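Local coordinates for tryptophane-5-halogenase (Microbispora sp. ATCC PTA-5024, PDB 5UAO), which chlorinates carbon 5 of a tryptophan in a lanthipeptide during NAI-107 biosynthesis, as an FAD-binding halogenase, at residues Arg30-Ile35 against Leu46-Lys51; Gly128-Leu133 against Gly438-Gly443; Ser253-Ala258 against Thr413-Glu418. One frame throughout, in Å; residues are numbered along the deposited sequence.

Overall arrangement
From the N terminus, interaction 1 closes first and over the shortest range: strand 31-35 runs into helix 39-51, and only ten residues separate 30-35 from 46-51. Interaction 2 opens next, at helix 129-136, and closes about 300 residues later at the turn 438-443 between helices 429-437 and 446-453. Interaction 3 lies wholly within that span, joining the loop 253-258, before strand 258-264, to helix 414-422. Interaction 1 lies across the chain's centre from the other two; its centre is about 45 Å from that of interaction 2 and about 40 Å from that of interaction 3. Interactions 2 and 3 have centres about 29 Å apart; no two of the three cross.

Interaction 1: Arg30-Ile35 against Leu46-Lys51; sequences RTVGVI and LALKAK
Val32 and Val34 on strand 31-35 receive Leu48 of helix 39-51, the first strand and helix of a beta-alpha-beta unit completed by strand 56-61. Gly36 and Gly38 in the turn and Gly41 in the first turn of the helix are spaced as in GxGxxG, consistent with the dinucleotide-binding Rossmann-type motif of FAD enzymes, and the side chain of Val34 lies about 9 Å from the bound flavin-adenine dinucleotide. One methyl group serves both valines. Leu48 CD1 comes within 3.7 Å of Val32 CG1 and within 4.0 Å of Val34 CG2. The two valines share nearly the same first torsion yet offer different branches: Val32 uses CG1, which is anti to its backbone N (chi1 175°), whereas Val34 uses the branch beside its backbone N. Leu48 crosses Val32 at about a right angle, but with Val34 it runs antiparallel, flank to flank. Val32 and Val34, two apart on the strand, both turn CB to the helix. All three touching residues are buried, and no hydrogen bond crosses, so the join is apolar packing. Strand 56-61 borders the contact, with Val57 against Leu48 and backbone bonds from Asp56 and Ala58 to Val32; Phe227 and Val229 bond to Gly33 from the neighbouring strand, while helices 178-191 and 358-372 pack on Leu46 and Ala47.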
loop_
_atom_site.group_PDB
_atom_site.type_symbol
_atom_site.label_atom_id
_atom_site.label_comp_id
_atom_site.label_asym_id
_atom_site.label_seq_id
_atom_site.Cartn_x
_atom_site.Cartn_y
_atom_site.Cartn_z
ATOM N N ARG A 30 19.918 20.155 18.105
ATOM C CA ARG A 30 20.914 19.509 18.934
ATOM C C ARG A 30 20.356 18.872 20.207
ATOM O O ARG A 30 20.972 17.969 20.768
ATOM C CB ARG A 30 21.984 20.556 19.354
ATOM C CG ARG A 30 22.820 21.118 18.184
ATOM C CD ARG A 30 23.957 22.022 18.677
ATOM N NE ARG A 30 24.584 22.775 17.572
ATOM C CZ ARG A 30 25.359 22.249 16.612
ATOM N NH1 ARG A 30 25.633 20.930 16.593
ATOM N NH2 ARG A 30 25.881 23.045 15.664
ATOM N N THR A 31 19.263 19.418 20.736
ATOM C CA THR A 31 18.687 18.946 21.999
ATOM C C THR A 31 17.249 18.504 21.713
ATOM O O THR A 31 16.561 19.190 21.019
ATOM C CB THR A 31 18.650 20.081 23.059
ATOM O OG1 THR A 31 17.725 21.122 22.685
ATOM C CG2 THR A 31 20.058 20.724 23.161
ATOM N N VAL A 32 16.804 17.407 22.334
ATOM C CA VAL A 32 15.412 16.963 22.249
ATOM C C VAL A 32 14.930 16.722 23.667
ATOM O O VAL A 32 15.629 16.112 24.484
ATOM C CB VAL A 32 15.259 15.671 21.426
ATOM C CG1 VAL A 32 13.838 15.190 21.469
ATOM C CG2 VAL A 32 15.735 15.854 19.985
ATOM N N GLY A 33 13.781 17.287 23.947
ATOM C CA GLY A 33 13.032 17.099 25.215
ATOM C C GLY A 33 11.846 16.139 24.988
ATOM O O GLY A 33 10.900 16.455 24.284
ATOM N N VAL A 34 11.943 14.959 25.561
ATOM C CA VAL A 34 10.864 13.993 25.590
ATOM C C VAL A 34 10.017 14.195 26.864
ATOM O O VAL A 34 10.480 14.022 28.028
ATOM C CB VAL A 34 11.434 12.584 25.528
ATOM C CG1 VAL A 34 10.299 11.548 25.725
ATOM C CG2 VAL A 34 12.231 12.433 24.236
ATOM N N ILE A 35 8.787 14.639 26.662
ATOM C CA ILE A 35 7.989 15.078 27.782
ATOM C C ILE A 35 7.045 13.991 28.217
ATOM O O ILE A 35 6.003 13.765 27.574
ATOM C CB ILE A 35 7.182 16.324 27.417
ATOM C CG1 ILE A 35 8.124 17.339 26.768
ATOM C CG2 ILE A 35 6.521 16.905 28.705
ATOM C CD1 ILE A 35 9.428 17.615 27.548
ATOM N N LEU A 46 15.138 6.262 24.139
ATOM C CA LEU A 46 16.117 5.227 23.813
ATOM C C LEU A 46 16.383 5.148 22.306
ATOM O O LEU A 46 17.515 4.944 21.905
ATOM C CB LEU A 46 15.665 3.876 24.358
ATOM C CG LEU A 46 15.778 3.797 25.853
ATOM C CD1 LEU A 46 14.990 2.621 26.375
ATOM C CD2 LEU A 46 17.233 3.607 26.232
ATOM N N ALA A 47 15.322 5.313 21.491
ATOM C CA ALA A 47 15.455 5.295 20.040
ATOM C C ALA A 47 16.253 6.495 19.524
ATOM O O ALA A 47 17.126 6.290 18.632
ATOM C CB ALA A 47 14.103 5.243 19.374
ATOM N N LEU A 48 15.997 7.702 20.088
ATOM C CA LEU A 48 16.743 8.861 19.708
ATOM C C LEU A 48 18.237 8.735 20.006
ATOM O O LEU A 48 19.076 9.058 19.167
ATOM C CB LEU A 48 16.228 10.136 20.364
ATOM C CG LEU A 48 14.903 10.635 19.811
ATOM C CD1 LEU A 48 14.269 11.546 20.886
ATOM C CD2 LEU A 48 15.086 11.371 18.509
ATOM N N LYS A 49 18.553 8.340 21.209
ATOM C CA LYS A 49 19.929 8.169 21.596
ATOM C C LYS A 49 20.625 6.989 20.833
ATOM O O LYS A 49 21.803 7.094 20.564
ATOM C CB LYS A 49 19.995 7.993 23.116
ATOM C CG LYS A 49 21.296 8.417 23.768
ATOM C CD LYS A 49 21.559 9.922 23.629
ATOM C CE LYS A 49 22.903 10.265 24.246
ATOM N NZ LYS A 49 23.361 11.576 23.721
ATOM N N ALA A 50 19.909 5.912 20.461
ATOM C CA ALA A 50 20.504 4.777 19.737
ATOM C C ALA A 50 20.857 5.174 18.337
ATOM O O ALA A 50 21.912 4.830 17.846
ATOM C CB ALA A 50 19.529 3.613 19.627
ATOM N N LYS A 51 19.962 5.897 17.672
ATOM C CA LYS A 51 20.159 6.172 16.262
ATOM C C LYS A 51 20.782 7.518 15.969
ATOM O O LYS A 51 21.312 7.670 14.872
ATOM C CB LYS A 51 18.859 6.043 15.503
ATOM C CG LYS A 51 18.205 4.682 15.583
ATOM C CD LYS A 51 19.013 3.550 14.978
ATOM C CE LYS A 51 18.254 2.278 15.212
ATOM N NZ LYS A 51 19.033 1.058 14.956
#

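Interaction 2: Gly128-Leu133 against Gly438-Gly443; sequences GLVGSL and GAPLTG
With CG anti to the backbone N (chi1 -162°) and chi2 at 39°, Leu129 extends CD2 to Pro440, while Val130, at chi1 172°, presents to the same ring its CG2, the branch beside its own backbone N. Pro440 is thus met by two successive residues of the first turn of helix 129-136. Leu129 CD2 lies 4.0 Å from Pro440 CB, the two side chains passing side by side with opposite headings. Val130 crosses the ring at about a right angle, and its CG2 stands 3.5 Å from Pro440 CD and 3.8 Å from Pro440 CG; the CD approach is closer than two saturated carbons normally come. A cis peptide bond precedes Pro440. After it the chain enters a short 3-10 turn, closed by the 2.8 Å bond from Gly443 N to Pro440 O. Thr442 OG1 lies 4.1 Å from Leu129 CD2, but its polar partner is elsewhere: it hydrogen-bonds Asp466 OD2, and Asp466 OD1 takes the backbone N of Leu441. Asp466 belongs to helix 461-471, which also sets Leu470 against Leu129 and Leu133, while the turn itself links helix 429-437 to helix 446-453.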
loop_
_atom_site.group_PDB
_atom_site.type_symbol
_atom_site.label_atom_id
_atom_site.label_comp_id
_atom_site.label_asym_id
_atom_site.label_seq_id
_atom_site.Cartn_x
_atom_site.Cartn_y
_atom_site.Cartn_z
ATOM N N GLY A 128 -3.916 -24.522 6.765
ATOM C CA GLY A 128 -4.870 -24.063 5.759
ATOM C C GLY A 128 -6.230 -23.798 6.334
ATOM O O GLY A 128 -6.837 -24.666 6.967
ATOM N N LEU A 129 -6.736 -22.597 6.084
ATOM C CA LEU A 129 -7.956 -22.150 6.717
ATOM C C LEU A 129 -9.172 -22.868 6.195
ATOM O O LEU A 129 -10.044 -23.238 6.956
ATOM C CB LEU A 129 -8.084 -20.655 6.507
ATOM C CG LEU A 129 -8.962 -19.728 7.292
ATOM C CD1 LEU A 129 -9.001 -20.065 8.792
ATOM C CD2 LEU A 129 -8.413 -18.305 7.037
ATOM N N VAL A 130 -9.235 -23.068 4.901
ATOM C CA VAL A 130 -10.386 -23.686 4.286
ATOM C C VAL A 130 -10.458 -25.149 4.691
ATOM O O VAL A 130 -11.502 -25.650 5.040
ATOM C CB VAL A 130 -10.376 -23.545 2.749
ATOM C CG1 VAL A 130 -11.512 -24.387 2.158
ATOM C CG2 VAL A 130 -10.496 -22.071 2.359
ATOM N N GLY A 131 -9.312 -25.801 4.729
ATOM C CA GLY A 131 -9.257 -27.204 5.153
ATOM C C GLY A 131 -9.643 -27.324 6.635
ATOM O O GLY A 131 -10.401 -28.243 7.027
ATOM N N SER A 132 -9.190 -26.380 7.457
ATOM C CA SER A 132 -9.565 -26.432 8.913
ATOM C C SER A 132 -11.087 -26.337 9.017
ATOM O O SER A 132 -11.754 -27.125 9.778
ATOM C CB SER A 132 -8.846 -25.310 9.710
ATOM O OG SER A 132 -9.257 -25.270 11.088
ATOM N N LEU A 133 -11.676 -25.378 8.318
ATOM C CA LEU A 133 -13.167 -25.208 8.387
ATOM C C LEU A 133 -13.958 -26.436 7.858
ATOM O O LEU A 133 -14.962 -26.894 8.449
ATOM C CB LEU A 133 -13.619 -23.959 7.653
ATOM C CG LEU A 133 -13.270 -22.668 8.464
ATOM C CD1 LEU A 133 -13.101 -21.534 7.438
ATOM C CD2 LEU A 133 -14.278 -22.384 9.585
ATOM N N GLY A 438 -17.199 -14.568 -1.149
ATOM C CA GLY A 438 -16.246 -15.694 -1.222
ATOM C C GLY A 438 -15.144 -15.610 -0.201
ATOM O O GLY A 438 -14.127 -14.914 -0.399
ATOM N N ALA A 439 -15.337 -16.345 0.882
ATOM C CA ALA A 439 -14.412 -16.342 2.037
ATOM C C ALA A 439 -13.557 -17.631 2.077
ATOM O O ALA A 439 -14.001 -18.685 1.641
ATOM C CB ALA A 439 -15.226 -16.212 3.320
ATOM N N PRO A 440 -12.340 -17.555 2.568
ATOM C CA PRO A 440 -11.629 -16.425 3.133
ATOM C C PRO A 440 -11.030 -15.566 2.021
ATOM O O PRO A 440 -10.679 -16.083 0.942
ATOM C CB PRO A 440 -10.480 -17.086 3.878
ATOM C CG PRO A 440 -10.202 -18.331 3.127
ATOM C CD PRO A 440 -11.495 -18.759 2.526
ATOM N N LEU A 441 -10.849 -14.292 2.311
ATOM C CA LEU A 441 -10.255 -13.388 1.366
ATOM C C LEU A 441 -8.877 -13.797 1.044
ATOM O O LEU A 441 -8.400 -13.597 -0.087
ATOM C CB LEU A 441 -10.235 -11.963 1.945
ATOM C CG LEU A 441 -11.591 -11.275 2.106
ATOM C CD1 LEU A 441 -11.462 -10.098 3.086
ATOM C CD2 LEU A 441 -12.099 -10.844 0.755
ATOM N N THR A 442 -8.178 -14.363 2.012
ATOM C CA THR A 442 -6.825 -14.889 1.755
ATOM C C THR A 442 -6.827 -16.089 0.757
ATOM O O THR A 442 -5.767 -16.419 0.268
ATOM C CB THR A 442 -6.105 -15.356 3.043
ATOM O OG1 THR A 442 -6.974 -16.172 3.869
ATOM C CG2 THR A 442 -5.655 -14.126 3.814
ATOM N N GLY A 443 -7.992 -16.678 0.457
ATOM C CA GLY A 443 -8.107 -17.724 -0.567
ATOM C C GLY A 443 -8.485 -17.208 -1.945
ATOM O O GLY A 443 -8.502 -17.970 -2.910
#

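Interaction 3: Ser253-Ala258 against Thr413-Glu418; sequences SLFTDA and TPFWKE
Phe255 can be followed outward to helix 414-422: its CB points toward the helix, and CG is turned beside the backbone N, anti to the carbonyl carbon (chi1 -57°). The second torsion (chi2 -24°) then turns the CD2-CE2 edge to the helix, and these two atoms carry the contact. CD2 lies 4.2 Å from Phe415 CE1, which sits at the edge of the Phe255 ring, near its plane. Next along, CE2 lies 4.2 Å from Glu418 CG; CZ, the tip, lies beyond both. Glu418 crosses Phe255 at about a right angle. Its chain bends at chi2, and its carboxylate plane stands 48° from the ring plane. Thr256 adds a methyl, CG2, placed 4.3 Å from Phe415 CZ and oblique to that ring. Phe415 turns its opposite edge, at CE2, onto the Trp416 indole face, 3.6 Å above the plane over its centre, while Tyr405 of helix 383-406 touches Phe415 as well. Two polar groups bond outside the two segments: Trp416 NE1 to Met279 O, and Thr256 OG1, weakly, to Glu352 OE1. No hydrogen bond or salt bridge joins the two segments, so their cohesion is that of carbon contacts, with Glu418 contributing its methylene at the exposed margin.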
loop_
_atom_site.group_PDB
_atom_site.type_symbol
_atom_site.label_atom_id
_atom_site.label_comp_id
_atom_site.label_asym_id
_atom_site.label_seq_id
_atom_site.Cartn_x
_atom_site.Cartn_y
_atom_site.Cartn_z
ATOM N N SER A 253 -17.684 3.554 16.602
ATOM C CA SER A 253 -17.310 2.130 16.439
ATOM C C SER A 253 -16.888 1.454 17.732
ATOM O O SER A 253 -17.059 0.251 17.889
ATOM C CB SER A 253 -16.150 2.011 15.514
ATOM O OG SER A 253 -16.481 2.396 14.193
ATOM N N LEU A 254 -16.266 2.210 18.623
ATOM C CA LEU A 254 -15.600 1.646 19.769
ATOM C C LEU A 254 -16.205 2.388 20.982
ATOM O O LEU A 254 -15.965 3.575 21.190
ATOM C CB LEU A 254 -14.077 1.799 19.582
ATOM C CG LEU A 254 -13.507 1.122 18.310
ATOM C CD1 LEU A 254 -12.018 1.357 18.167
ATOM C CD2 LEU A 254 -13.683 -0.386 18.455
ATOM N N PHE A 255 -17.078 1.691 21.700
ATOM C CA PHE A 255 -17.931 2.282 22.736
ATOM C C PHE A 255 -17.384 2.128 24.175
ATOM O O PHE A 255 -17.989 2.644 25.111
ATOM C CB PHE A 255 -19.245 1.473 22.843
ATOM C CG PHE A 255 -20.042 1.345 21.623
ATOM C CD1 PHE A 255 -19.969 2.251 20.581
ATOM C CD2 PHE A 255 -20.996 0.340 21.567
ATOM C CE1 PHE A 255 -20.820 2.142 19.476
ATOM C CE2 PHE A 255 -21.849 0.215 20.467
ATOM C CZ PHE A 255 -21.752 1.108 19.417
ATOM N N THR A 256 -16.386 1.268 24.405
ATOM C CA THR A 256 -15.890 1.097 25.774
ATOM C C THR A 256 -15.012 2.269 26.218
ATOM O O THR A 256 -14.383 2.879 25.387
ATOM C CB THR A 256 -15.085 -0.201 25.896
ATOM O OG1 THR A 256 -14.027 -0.205 24.952
ATOM C CG2 THR A 256 -15.985 -1.393 25.629
ATOM N N ASP A 257 -14.922 2.539 27.514
ATOM C CA ASP A 257 -14.170 3.675 27.990
ATOM C C ASP A 257 -13.531 3.510 29.345
ATOM O O ASP A 257 -13.023 4.497 29.908
ATOM C CB ASP A 257 -15.112 4.898 28.069
ATOM C CG ASP A 257 -16.343 4.639 28.926
ATOM O OD1 ASP A 257 -16.620 3.500 29.389
ATOM O OD2 ASP A 257 -17.044 5.611 29.187
ATOM N N ALA A 258 -13.583 2.300 29.912
ATOM C CA ALA A 258 -13.057 2.042 31.241
ATOM C C ALA A 258 -12.602 0.612 31.338
ATOM O O ALA A 258 -13.086 -0.237 30.594
ATOM C CB ALA A 258 -14.123 2.347 32.324
ATOM N N THR A 413 -27.070 -9.597 26.047
ATOM C CA THR A 413 -27.181 -8.493 27.002
ATOM C C THR A 413 -27.444 -7.185 26.229
ATOM O O THR A 413 -27.188 -7.110 25.038
ATOM C CB THR A 413 -25.876 -8.326 27.809
ATOM O OG1 THR A 413 -24.816 -7.971 26.902
ATOM C CG2 THR A 413 -25.521 -9.612 28.605
ATOM N N PRO A 414 -27.963 -6.150 26.915
ATOM C CA PRO A 414 -28.287 -4.904 26.189
ATOM C C PRO A 414 -27.017 -4.298 25.542
ATOM O O PRO A 414 -27.092 -3.858 24.394
ATOM C CB PRO A 414 -28.900 -3.994 27.268
ATOM C CG PRO A 414 -29.349 -4.912 28.374
ATOM C CD PRO A 414 -28.360 -6.086 28.335
ATOM N N PHE A 415 -25.861 -4.338 26.226
ATOM C CA PHE A 415 -24.587 -3.915 25.568
ATOM C C PHE A 415 -24.350 -4.653 24.254
ATOM O O PHE A 415 -24.040 -4.003 23.236
ATOM C CB PHE A 415 -23.375 -4.037 26.479
ATOM C CG PHE A 415 -22.097 -3.718 25.783
ATOM C CD1 PHE A 415 -21.666 -2.412 25.692
ATOM C CD2 PHE A 415 -21.363 -4.698 25.137
ATOM C CE1 PHE A 415 -20.513 -2.099 24.987
ATOM C CE2 PHE A 415 -20.163 -4.397 24.489
ATOM C CZ PHE A 415 -19.745 -3.082 24.405
ATOM N N TRP A 416 -24.530 -5.977 24.205
ATOM C CA TRP A 416 -24.160 -6.733 23.054
ATOM C C TRP A 416 -25.185 -6.661 21.957
ATOM O O TRP A 416 -24.847 -6.618 20.772
ATOM C CB TRP A 416 -23.755 -8.176 23.390
ATOM C CG TRP A 416 -22.279 -8.221 23.903
ATOM C CD1 TRP A 416 -21.873 -8.424 25.160
ATOM C CD2 TRP A 416 -21.082 -7.961 23.133
ATOM N NE1 TRP A 416 -20.512 -8.321 25.256
ATOM C CE2 TRP A 416 -20.005 -8.017 24.018
ATOM C CE3 TRP A 416 -20.834 -7.647 21.794
ATOM C CZ2 TRP A 416 -18.685 -7.762 23.616
ATOM C CZ3 TRP A 416 -19.513 -7.414 21.374
ATOM C CH2 TRP A 416 -18.455 -7.489 22.309
ATOM N N LYS A 417 -26.439 -6.555 22.327
ATOM C CA LYS A 417 -27.451 -6.211 21.338
ATOM C C LYS A 417 -27.164 -4.869 20.656
ATOM O O LYS A 417 -27.214 -4.758 19.407
ATOM C CB LYS A 417 -28.839 -6.210 22.001
ATOM C CG LYS A 417 -29.319 -7.618 22.384
ATOM C CD LYS A 417 -30.699 -7.576 23.061
ATOM C CE LYS A 417 -31.500 -8.863 22.840
ATOM N NZ LYS A 417 -30.693 -10.117 23.062
ATOM N N GLU A 418 -26.834 -3.862 21.450
ATOM C CA GLU A 418 -26.494 -2.546 20.909
ATOM C C GLU A 418 -25.258 -2.610 20.020
ATOM O O GLU A 418 -25.242 -2.031 18.958
ATOM C CB GLU A 418 -26.237 -1.570 22.030
ATOM C CG GLU A 418 -25.818 -0.166 21.628
ATOM C CD GLU A 418 -26.998 0.704 21.203
ATOM O OE1 GLU A 418 -28.081 0.140 20.944
ATOM O OE2 GLU A 418 -26.832 1.951 21.135
#